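Local coordinates for protein cofilin (Streptomyces griseoflavus, PDB 5IVU) that probably binds actin, as a bacterial member of the ADF/cofilin family of actin-binding proteins, at residues Phe31-Asn34 with Glu39-Val42; Trp65-Leu70 with Arg111-Ile116; Tyr17-Leu20 with Lys24-Lys27. All coordinates share one frame; numbering follows the deposited sequence.

Overall arrangement
All three contacts lie in one ADF-homology domain, built round a mixed beta sheet. Contact 1 is the hairpin of strands 28-33 and 39-46. Contact 2 packs strand 64-72 against the turn that follows helix 96-112. Its centre is about 14 Å from that of contact 1, and Phe31 N reaches Trp65 O at 2.8 Å, a probable hydrogen bond between neighbouring strands. Contact 3 joins the end of helix 11-21 to the loop before strand 28-33. Its centre lies about 11 Å from that of contact 2, and a probable hydrogen bond, Tyr17 OH to Thr114 O at 2.7 Å, joins them. Contacts 1 and 3, about 18 Å apart between centres, adjoin only along the chain.

Contact 1 (Phe31-Asn34 with Glu39-Val42); sequences FHLN and EIAV
The imidazole of His32 turns its edge to the backbone of Ala41, whose carbonyl carbon lies in the ring plane and whose O lies near it. His32 ND1 makes a weak hydrogen bond to Ala41 O at 3.3 Å. Ala41 O also accepts His32 N at 2.9 Å. His32 thus holds this oxygen by one good bond and one weak one. A first torsion of 80° sets the imidazole between the backbone N and the carbonyl carbon of His32, and this turns the ND1 edge back toward the Ala41 carbonyl. The Phe31 ring also has Ala41 O at its edge, near its plane. Val42 CG2 comes obliquely, 4.0 Å from Phe31 CE2.

His32 and Ala41 form an antiparallel hydrogen-bonded pair, closed by Ala41 N to His32 O. Phe31 with Val42 and Leu33 with Ile40 are the non-hydrogen-bonded pairs around it. Leu33 CD1 meets Ile40 CG1 at 3.8 Å. At the turn end, Asn34 N bonds to Glu39 O at 3.0 Å and Glu39 N to Asn34 OD1 at 2.9 Å. The second bond is straight at the hydrogen, 171°, but the donor stands above the carbonyl plane. Asn34 ND2 hydrogen-bonds to Thr38 OG1.

This is a beta hairpin. Phe31, Leu33, Ile40 and Val42 share one face. The first three pack on helix 96-112, through Leu109 and Ala101, and Val42 touches Thr16 of helix 11-21. Strand 64-72 flanks strand 28-33.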
ATOM      1  N   PHE A  31       4.079   3.462  -1.487  1.00 33.30           N
ATOM      2  CA  PHE A  31       5.398   3.616  -0.852  1.00 33.73           C
ATOM      3  C   PHE A  31       6.412   2.667  -1.483  1.00 34.07           C
ATOM      4  O   PHE A  31       6.040   1.618  -2.019  1.00 30.88           O
ATOM      5  CB  PHE A  31       5.319   3.321   0.645  1.00 34.44           C
ATOM      6  CG  PHE A  31       4.238   4.072   1.357  1.00 36.60           C
ATOM      7  CD1 PHE A  31       2.959   3.541   1.472  1.00 36.20           C
ATOM      8  CD2 PHE A  31       4.498   5.317   1.919  1.00 37.74           C
ATOM      9  CE1 PHE A  31       1.957   4.239   2.128  1.00 37.43           C
ATOM     10  CE2 PHE A  31       3.501   6.019   2.581  1.00 37.37           C
ATOM     11  CZ  PHE A  31       2.230   5.481   2.686  1.00 37.52           C
ATOM     12  N   HIS A  32       7.690   3.032  -1.375  1.00 35.95           N
ATOM     13  CA  HIS A  32       8.795   2.253  -1.956  1.00 37.44           C
ATOM     14  C   HIS A  32      10.134   2.529  -1.241  1.00 36.66           C
ATOM     15  O   HIS A  32      10.238   3.490  -0.481  1.00 35.04           O
ATOM     16  CB  HIS A  32       8.868   2.500  -3.480  1.00 38.95           C
ATOM     17  CG  HIS A  32       9.556   3.774  -3.882  1.00 41.23           C
ATOM     18  ND1 HIS A  32       9.398   4.970  -3.209  1.00 41.90           N
ATOM     19  CD2 HIS A  32      10.367   4.044  -4.933  1.00 43.36           C
ATOM     20  CE1 HIS A  32      10.107   5.908  -3.807  1.00 43.30           C
ATOM     21  NE2 HIS A  32      10.705   5.372  -4.857  1.00 44.48           N
ATOM     22  N   LEU A  33      11.129   1.664  -1.456  1.00 38.93           N
ATOM     23  CA  LEU A  33      12.530   1.940  -1.032  1.00 43.52           C
ATOM     24  C   LEU A  33      13.194   2.807  -2.075  1.00 47.54           C
ATOM     25  O   LEU A  33      12.956   2.604  -3.267  1.00 49.35           O
ATOM     26  CB  LEU A  33      13.399   0.679  -0.922  1.00 44.59           C
ATOM     27  CG  LEU A  33      13.705  -0.074   0.355  1.00 44.62           C
ATOM     28  CD1 LEU A  33      12.642   0.184   1.375  1.00 46.38           C
ATOM     29  CD2 LEU A  33      13.875  -1.565   0.090  1.00 45.02           C
ATOM     30  N   ASN A  34      14.074   3.711  -1.642  1.00 54.03           N
ATOM     31  CA  ASN A  34      14.706   4.677  -2.584  1.00 59.76           C
ATOM     32  C   ASN A  34      15.784   4.054  -3.514  1.00 62.49           C
ATOM     33  O   ASN A  34      16.400   3.013  -3.217  1.00 63.74           O
ATOM     34  CB  ASN A  34      15.305   5.910  -1.836  1.00 60.92           C
ATOM     35  CG  ASN A  34      16.467   5.524  -0.901  1.00 64.50           C
ATOM     36  OD1 ASN A  34      16.493   4.431  -0.329  1.00 62.38           O
ATOM     37  ND2 ASN A  34      17.446   6.420  -0.762  1.00 65.81           N
ATOM     38  N   GLU A  39      16.178   4.594   2.575  1.00 61.82           N
ATOM     39  CA  GLU A  39      14.947   5.193   3.120  1.00 57.82           C
ATOM     40  C   GLU A  39      13.658   4.697   2.454  1.00 53.91           C
ATOM     41  O   GLU A  39      13.630   4.424   1.248  1.00 55.91           O
ATOM     42  CB  GLU A  39      15.007   6.732   3.087  1.00 60.97           C
ATOM     43  CG  GLU A  39      14.569   7.410   1.785  1.00 64.00           C
ATOM     44  CD  GLU A  39      14.684   8.932   1.829  1.00 64.86           C
ATOM     45  OE1 GLU A  39      15.680   9.463   2.372  1.00 67.33           O
ATOM     46  OE2 GLU A  39      13.781   9.608   1.293  1.00 62.65           O
ATOM     47  N   ILE A  40      12.597   4.604   3.258  1.00 47.43           N
ATOM     48  CA  ILE A  40      11.248   4.354   2.759  1.00 42.88           C
ATOM     49  C   ILE A  40      10.613   5.715   2.447  1.00 41.53           C
ATOM     50  O   ILE A  40      10.654   6.625   3.274  1.00 44.36           O
ATOM     51  CB  ILE A  40      10.380   3.596   3.783  1.00 41.37           C
ATOM     52  CG1 ILE A  40      11.023   2.251   4.161  1.00 41.53           C
ATOM     53  CG2 ILE A  40       8.972   3.367   3.228  1.00 40.46           C
ATOM     54  CD1 ILE A  40      10.492   1.646   5.447  1.00 42.79           C
ATOM     55  N   ALA A  41      10.030   5.839   1.260  1.00 39.54           N
ATOM     56  CA  ALA A  41       9.520   7.109   0.753  1.00 38.77           C
ATOM     57  C   ALA A  41       8.211   6.897   0.021  1.00 39.47           C
ATOM     58  O   ALA A  41       7.872   5.763  -0.335  1.00 39.41           O
ATOM     59  CB  ALA A  41      10.542   7.746  -0.189  1.00 37.41           C
ATOM     60  N   VAL A  42       7.496   8.004  -0.212  1.00 38.38           N
ATOM     61  CA  VAL A  42       6.268   8.012  -0.998  1.00 38.91           C
ATOM     62  C   VAL A  42       6.662   8.033  -2.457  1.00 38.02           C
ATOM     63  O   VAL A  42       7.279   8.986  -2.896  1.00 38.00           O
ATOM     64  CB  VAL A  42       5.394   9.259  -0.700  1.00 39.28           C
ATOM     65  CG1 VAL A  42       4.165   9.312  -1.614  1.00 38.69           C
ATOM     66  CG2 VAL A  42       4.975   9.279   0.768  1.00 40.32           C
TER

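Contact 2 (Trp65-Leu70 with Arg111-Ile116); sequences WAVYDL and RALTGI
Val67, Leu113 and Ile116 meet in the apolar interior of the ADF-homology fold, on the face of the central sheet that helices 11-21 and 96-112 cover. Val67 sits on strand 64-72. Leu113 and Ile116 belong to the turn that follows helix 96-112 and leads toward strand 118-122. The contact is small and wholly apolar. No hydrogen bond crosses it, and the two segments bury 90 Å² in all.

One methyl of the valine does the work. A chi1 of 171° places Val67 CG2 on the side of the backbone N, facing the turn. Leu113 points back toward the strand, and the two side chains run alongside one another in opposite senses. Ile116 takes a different route. Its CB does not aim at the strand, but the side chain bends, with chi1 -66° and chi2 -65°, and carries CD1 inward obliquely to the valine.

Tyr17 of helix 11-21 touches all three residues. Its OH also hydrogen-bonds to Thr114 O, which ties this helix to the turn. Phe86 of strand 81-89 packs against both Leu113 and Ile116, while Phe31 of strand 28-33 lies against Val67. The turn thus packs on strands 64-72 and 81-89. Within the contact, Val67 CG2 lies 3.7 Å from Leu113 CD1 and 4.1 Å from Ile116 CD1.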
ATOM      1  N   TRP A  65       4.882  -1.168  -1.126  1.00 34.27           N
ATOM      2  CA  TRP A  65       3.796  -1.117  -0.149  1.00 32.77           C
ATOM      3  C   TRP A  65       2.783  -0.085  -0.615  1.00 30.18           C
ATOM      4  O   TRP A  65       3.108   0.808  -1.392  1.00 29.30           O
ATOM      5  CB  TRP A  65       4.283  -0.737   1.248  1.00 32.30           C
ATOM      6  CG  TRP A  65       5.436  -1.532   1.756  1.00 32.60           C
ATOM      7  CD1 TRP A  65       5.402  -2.786   2.277  1.00 32.59           C
ATOM      8  CD2 TRP A  65       6.793  -1.106   1.824  1.00 31.68           C
ATOM      9  NE1 TRP A  65       6.657  -3.176   2.647  1.00 33.03           N
ATOM     10  CE2 TRP A  65       7.532  -2.159   2.383  1.00 32.66           C
ATOM     11  CE3 TRP A  65       7.459   0.073   1.466  1.00 32.87           C
ATOM     12  CZ2 TRP A  65       8.912  -2.082   2.596  1.00 33.30           C
ATOM     13  CZ3 TRP A  65       8.838   0.152   1.672  1.00 32.85           C
ATOM     14  CH2 TRP A  65       9.544  -0.926   2.232  1.00 32.89           C
ATOM     15  N   ALA A  66       1.553  -0.213  -0.138  1.00 28.73           N
ATOM     16  CA  ALA A  66       0.540   0.788  -0.431  1.00 28.46           C
ATOM     17  C   ALA A  66      -0.462   0.862   0.682  1.00 29.42           C
ATOM     18  O   ALA A  66      -0.601  -0.081   1.457  1.00 29.47           O
ATOM     19  CB  ALA A  66      -0.166   0.474  -1.730  1.00 26.84           C
ATOM     20  N   VAL A  67      -1.150   1.996   0.750  1.00 29.75           N
ATOM     21  CA  VAL A  67      -2.355   2.131   1.556  1.00 29.77           C
ATOM     22  C   VAL A  67      -3.493   2.524   0.617  1.00 29.45           C
ATOM     23  O   VAL A  67      -3.309   3.367  -0.258  1.00 29.36           O
ATOM     24  CB  VAL A  67      -2.177   3.154   2.690  1.00 29.42           C
ATOM     25  CG1 VAL A  67      -3.506   3.445   3.370  1.00 29.58           C
ATOM     26  CG2 VAL A  67      -1.177   2.616   3.702  1.00 29.52           C
ATOM     27  N   TYR A  68      -4.649   1.881   0.795  1.00 29.19           N
ATOM     28  CA  TYR A  68      -5.824   2.135  -0.022  1.00 30.36           C
ATOM     29  C   TYR A  68      -7.017   2.375   0.891  1.00 30.49           C
ATOM     30  O   TYR A  68      -7.253   1.606   1.818  1.00 31.28           O
ATOM     31  CB  TYR A  68      -6.116   0.947  -0.964  1.00 30.28           C
ATOM     32  CG  TYR A  68      -7.063   1.331  -2.075  1.00 29.79           C
ATOM     33  CD1 TYR A  68      -8.447   1.274  -1.892  1.00 30.10           C
ATOM     34  CD2 TYR A  68      -6.580   1.796  -3.297  1.00 29.00           C
ATOM     35  CE1 TYR A  68      -9.323   1.654  -2.900  1.00 29.38           C
ATOM     36  CE2 TYR A  68      -7.444   2.175  -4.310  1.00 28.02           C
ATOM     37  CZ  TYR A  68      -8.817   2.110  -4.108  1.00 28.50           C
ATOM     38  OH  TYR A  68      -9.695   2.481  -5.100  1.00 27.84           O
ATOM     39  N   ASP A  69      -7.759   3.445   0.623  1.00 31.70           N
ATOM     40  CA  ASP A  69      -8.950   3.770   1.395  1.00 32.52           C
ATOM     41  C   ASP A  69     -10.116   3.034   0.755  1.00 32.86           C
ATOM     42  O   ASP A  69     -10.807   3.560  -0.107  1.00 31.58           O
ATOM     43  CB  ASP A  69      -9.180   5.286   1.448  1.00 33.74           C
ATOM     44  CG  ASP A  69     -10.312   5.678   2.388  1.00 36.93           C
ATOM     45  OD1 ASP A  69     -10.634   4.910   3.336  1.00 38.45           O
ATOM     46  OD2 ASP A  69     -10.905   6.758   2.168  1.00 38.91           O
ATOM     47  N   LEU A  70     -10.315   1.796   1.194  1.00 34.25           N
ATOM     48  CA  LEU A  70     -11.248   0.881   0.563  1.00 36.33           C
ATOM     49  C   LEU A  70     -12.667   1.148   1.023  1.00 38.38           C
ATOM     50  O   LEU A  70     -12.952   1.084   2.209  1.00 38.30           O
ATOM     51  CB  LEU A  70     -10.862  -0.559   0.906  1.00 38.13           C
ATOM     52  CG  LEU A  70     -11.534  -1.678   0.117  1.00 38.39           C
ATOM     53  CD1 LEU A  70     -10.999  -1.747  -1.300  1.00 38.56           C
ATOM     54  CD2 LEU A  70     -11.318  -2.994   0.838  1.00 39.70           C
ATOM     55  N   ARG A 111       4.210  -0.146  11.279  1.00 48.24           N
ATOM     56  CA  ARG A 111       4.064   0.327  12.669  1.00 51.74           C
ATOM     57  C   ARG A 111       3.752   1.837  12.754  1.00 49.03           C
ATOM     58  O   ARG A 111       3.013   2.273  13.639  1.00 47.17           O
ATOM     59  CB  ARG A 111       5.324   0.001  13.482  1.00 56.42           C
ATOM     60  CG  ARG A 111       5.108  -0.075  14.986  1.00 65.96           C
ATOM     61  CD  ARG A 111       6.420  -0.323  15.721  1.00 70.02           C
ATOM     62  NE  ARG A 111       7.253   0.881  15.740  1.00 76.50           N
ATOM     63  CZ  ARG A 111       7.376   1.748  16.755  1.00 80.09           C
ATOM     64  NH1 ARG A 111       6.737   1.583  17.917  1.00 76.52           N
ATOM     65  NH2 ARG A 111       8.170   2.808  16.603  1.00 83.75           N
ATOM     66  N   ALA A 112       4.308   2.616  11.827  1.00 46.26           N
ATOM     67  CA  ALA A 112       4.112   4.065  11.791  1.00 44.29           C
ATOM     68  C   ALA A 112       2.720   4.511  11.328  1.00 43.29           C
ATOM     69  O   ALA A 112       2.314   5.631  11.629  1.00 44.60           O
ATOM     70  CB  ALA A 112       5.170   4.703  10.912  1.00 45.36           C
ATOM     71  N   LEU A 113       1.996   3.654  10.608  1.00 43.06           N
ATOM     72  CA  LEU A 113       0.654   3.986  10.120  1.00 44.28           C
ATOM     73  C   LEU A 113      -0.432   3.532  11.119  1.00 45.01           C
ATOM     74  O   LEU A 113      -0.679   2.335  11.296  1.00 49.03           O
ATOM     75  CB  LEU A 113       0.413   3.362   8.742  1.00 42.86           C
ATOM     76  CG  LEU A 113       1.487   3.612   7.673  1.00 42.75           C
ATOM     77  CD1 LEU A 113       1.292   2.666   6.498  1.00 43.35           C
ATOM     78  CD2 LEU A 113       1.511   5.049   7.179  1.00 43.54           C
ATOM     79  N   THR A 114      -1.088   4.499  11.749  1.00 43.62           N
ATOM     80  CA  THR A 114      -2.074   4.226  12.798  1.00 41.33           C
ATOM     81  C   THR A 114      -3.448   4.015  12.174  1.00 40.97           C
ATOM     82  O   THR A 114      -3.836   4.740  11.258  1.00 39.08           O
ATOM     83  CB  THR A 114      -2.156   5.399  13.811  1.00 41.22           C
ATOM     84  OG1 THR A 114      -2.386   6.629  13.122  1.00 40.54           O
ATOM     85  CG2 THR A 114      -0.860   5.521  14.621  1.00 40.63           C
ATOM     86  N   GLY A 115      -4.184   3.034  12.681  1.00 42.75           N
ATOM     87  CA  GLY A 115      -5.579   2.817  12.285  1.00 42.16           C
ATOM     88  C   GLY A 115      -5.805   2.036  11.005  1.00 43.02           C
ATOM     89  O   GLY A 115      -6.877   2.140  10.402  1.00 40.79           O
ATOM     90  N   ILE A 116      -4.815   1.243  10.593  1.00 44.18           N
ATOM     91  CA  ILE A 116      -4.988   0.320   9.464  1.00 43.66           C
ATOM     92  C   ILE A 116      -5.977  -0.765   9.896  1.00 45.10           C
ATOM     93  O   ILE A 116      -5.814  -1.364  10.955  1.00 45.96           O
ATOM     94  CB  ILE A 116      -3.654  -0.330   9.040  1.00 42.86           C
ATOM     95  CG1 ILE A 116      -2.675   0.711   8.460  1.00 42.65           C
ATOM     96  CG2 ILE A 116      -3.886  -1.468   8.052  1.00 44.36           C
ATOM     97  CD1 ILE A 116      -3.091   1.373   7.163  1.00 40.85           C
TER

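Contact 3 (Tyr17-Leu20 with Lys24-Lys27); sequences YQQL and KKLK
Leu20 and Leu26 pack against each other, with Leu20 CB and Leu26 CB 4.0 Å apart. Leu26 points at the helix. Its chi1 of -64° and a trans chi2 carry CD1 to the helix backbone, and Leu26 CD1 lies 3.8 Å from Leu20 N. That methyl therefore fits between the Leu20 backbone and the side chain of Gln19. The Gln19 chain lies across both Lys25 and Leu26, and Gln19 NE2 is 4.0 Å from Leu26 CD1.

The oxygen of the Gln19 amide faces the lysine before Leu26. Gln19 OE1 stands 3.8 Å from Lys25 CB. This is a van der Waals approach to the aliphatic part of the lysine, whose amino end leads away. On the inner side, Leu20 CD1 reaches the backbone of Lys27, 3.7 Å from Lys27 O. No hydrogen bond joins the two segments.

Farther out, Leu20 and Lys27 each have partners in the sheet. Leu20 continues inward to Val67 of strand 64-72 and Leu84 of strand 81-89, so it bridges the loop and the sheet. The CB of Lys27 points away from the helix, and its NZ hydrogen-bonds to Asp69 O. Its backbone is also bonded to Asp69 and to Ser46, which places the loop end between two strands.

The arrangement is a helix-to-strand connection of the ADF-homology fold. The chain leaves helix 11-21, folds back against its last turn, where Leu26 packs on Leu20 and Gln19, and enters strand 28-33.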
ATOM      1  N   TYR A  17      -0.095   9.947   4.668  1.00 35.47           N
ATOM      2  CA  TYR A  17      -1.060   8.990   5.195  1.00 34.98           C
ATOM      3  C   TYR A  17      -2.098   9.695   6.060  1.00 36.27           C
ATOM      4  O   TYR A  17      -3.292   9.393   5.950  1.00 35.66           O
ATOM      5  CB  TYR A  17      -0.354   7.894   5.997  1.00 34.31           C
ATOM      6  CG  TYR A  17      -1.311   6.957   6.697  1.00 36.53           C
ATOM      7  CD1 TYR A  17      -2.166   6.116   5.969  1.00 36.23           C
ATOM      8  CD2 TYR A  17      -1.366   6.897   8.093  1.00 36.74           C
ATOM      9  CE1 TYR A  17      -3.042   5.251   6.619  1.00 36.78           C
ATOM     10  CE2 TYR A  17      -2.234   6.028   8.739  1.00 36.49           C
ATOM     11  CZ  TYR A  17      -3.068   5.214   7.993  1.00 35.89           C
ATOM     12  OH  TYR A  17      -3.932   4.359   8.613  1.00 37.73           O
ATOM     13  N   GLN A  18      -1.646  10.619   6.915  1.00 35.78           N
ATOM     14  CA  GLN A  18      -2.565  11.426   7.708  1.00 38.09           C
ATOM     15  C   GLN A  18      -3.474  12.250   6.804  1.00 39.40           C
ATOM     16  O   GLN A  18      -4.662  12.365   7.084  1.00 43.06           O
ATOM     17  CB  GLN A  18      -1.836  12.333   8.704  1.00 38.92           C
ATOM     18  CG  GLN A  18      -1.174  11.610   9.851  1.00 39.90           C
ATOM     19  CD  GLN A  18      -0.350  12.521  10.765  1.00 40.70           C
ATOM     20  OE1 GLN A  18       0.187  13.554  10.349  1.00 45.06           O
ATOM     21  NE2 GLN A  18      -0.257  12.140  12.025  1.00 40.77           N
ATOM     22  N   GLN A  19      -2.936  12.776   5.706  1.00 39.15           N
ATOM     23  CA  GLN A  19      -3.744  13.490   4.709  1.00 42.05           C
ATOM     24  C   GLN A  19      -4.799  12.576   4.043  1.00 41.12           C
ATOM     25  O   GLN A  19      -5.963  12.961   3.887  1.00 38.55           O
ATOM     26  CB  GLN A  19      -2.847  14.118   3.647  1.00 46.02           C
ATOM     27  CG  GLN A  19      -3.538  15.186   2.810  1.00 51.82           C
ATOM     28  CD  GLN A  19      -2.803  15.506   1.514  1.00 57.70           C
ATOM     29  OE1 GLN A  19      -3.398  16.041   0.571  1.00 59.59           O
ATOM     30  NE2 GLN A  19      -1.508  15.168   1.456  1.00 57.76           N
ATOM     31  N   LEU A  20      -4.394  11.364   3.669  1.00 40.18           N
ATOM     32  CA  LEU A  20      -5.336  10.359   3.184  1.00 40.26           C
ATOM     33  C   LEU A  20      -6.423  10.097   4.226  1.00 42.44           C
ATOM     34  O   LEU A  20      -7.603  10.029   3.895  1.00 42.84           O
ATOM     35  CB  LEU A  20      -4.610   9.051   2.801  1.00 40.33           C
ATOM     36  CG  LEU A  20      -5.459   7.852   2.301  1.00 39.03           C
ATOM     37  CD1 LEU A  20      -4.775   7.085   1.174  1.00 38.19           C
ATOM     38  CD2 LEU A  20      -5.805   6.882   3.420  1.00 39.02           C
ATOM     39  N   LYS A  24     -10.881  14.344   2.149  1.00 68.66           N
ATOM     40  CA  LYS A  24     -11.060  13.716   0.856  1.00 71.01           C
ATOM     41  C   LYS A  24     -10.219  14.413  -0.205  1.00 66.18           C
ATOM     42  O   LYS A  24     -10.751  15.099  -1.075  1.00 66.49           O
ATOM     43  CB  LYS A  24     -12.551  13.782   0.474  1.00 77.37           C
ATOM     44  CG  LYS A  24     -13.501  13.614   1.653  1.00 79.53           C
ATOM     45  CD  LYS A  24     -14.952  13.567   1.197  1.00 82.30           C
ATOM     46  CE  LYS A  24     -15.890  14.207   2.210  1.00 82.70           C
ATOM     47  NZ  LYS A  24     -15.708  13.685   3.589  1.00 85.80           N
ATOM     48  N   LYS A  25      -8.902  14.261  -0.107  1.00 62.65           N
ATOM     49  CA  LYS A  25      -7.994  14.608  -1.209  1.00 58.80           C
ATOM     50  C   LYS A  25      -7.306  13.394  -1.836  1.00 49.20           C
ATOM     51  O   LYS A  25      -6.833  13.487  -2.961  1.00 46.96           O
ATOM     52  CB  LYS A  25      -6.955  15.636  -0.755  1.00 63.94           C
ATOM     53  CG  LYS A  25      -7.596  16.924  -0.259  1.00 69.91           C
ATOM     54  CD  LYS A  25      -6.652  18.115  -0.310  1.00 76.41           C
ATOM     55  CE  LYS A  25      -7.283  19.349   0.331  1.00 78.66           C
ATOM     56  NZ  LYS A  25      -8.559  19.759  -0.328  1.00 79.29           N
ATOM     57  N   LEU A  26      -7.284  12.261  -1.130  1.00 44.18           N
ATOM     58  CA  LEU A  26      -6.504  11.081  -1.526  1.00 40.21           C
ATOM     59  C   LEU A  26      -7.310   9.802  -1.353  1.00 37.78           C
ATOM     60  O   LEU A  26      -8.064   9.655  -0.390  1.00 35.46           O
ATOM     61  CB  LEU A  26      -5.234  10.963  -0.682  1.00 38.68           C
ATOM     62  CG  LEU A  26      -4.175  12.051  -0.780  1.00 38.85           C
ATOM     63  CD1 LEU A  26      -3.032  11.735   0.165  1.00 38.59           C
ATOM     64  CD2 LEU A  26      -3.678  12.216  -2.210  1.00 39.28           C
ATOM     65  N   LYS A  27      -7.150   8.890  -2.305  1.00 36.44           N
ATOM     66  CA  LYS A  27      -7.759   7.570  -2.232  1.00 35.94           C
ATOM     67  C   LYS A  27      -6.708   6.489  -1.958  1.00 35.76           C
ATOM     68  O   LYS A  27      -7.008   5.519  -1.269  1.00 38.48           O
ATOM     69  CB  LYS A  27      -8.533   7.287  -3.513  1.00 36.13           C
ATOM     70  CG  LYS A  27      -9.437   6.057  -3.472  1.00 36.20           C
ATOM     71  CD  LYS A  27     -10.660   6.226  -2.585  1.00 35.43           C
ATOM     72  CE  LYS A  27     -11.604   5.048  -2.787  1.00 36.29           C
ATOM     73  NZ  LYS A  27     -12.699   4.978  -1.783  1.00 36.43           N
TER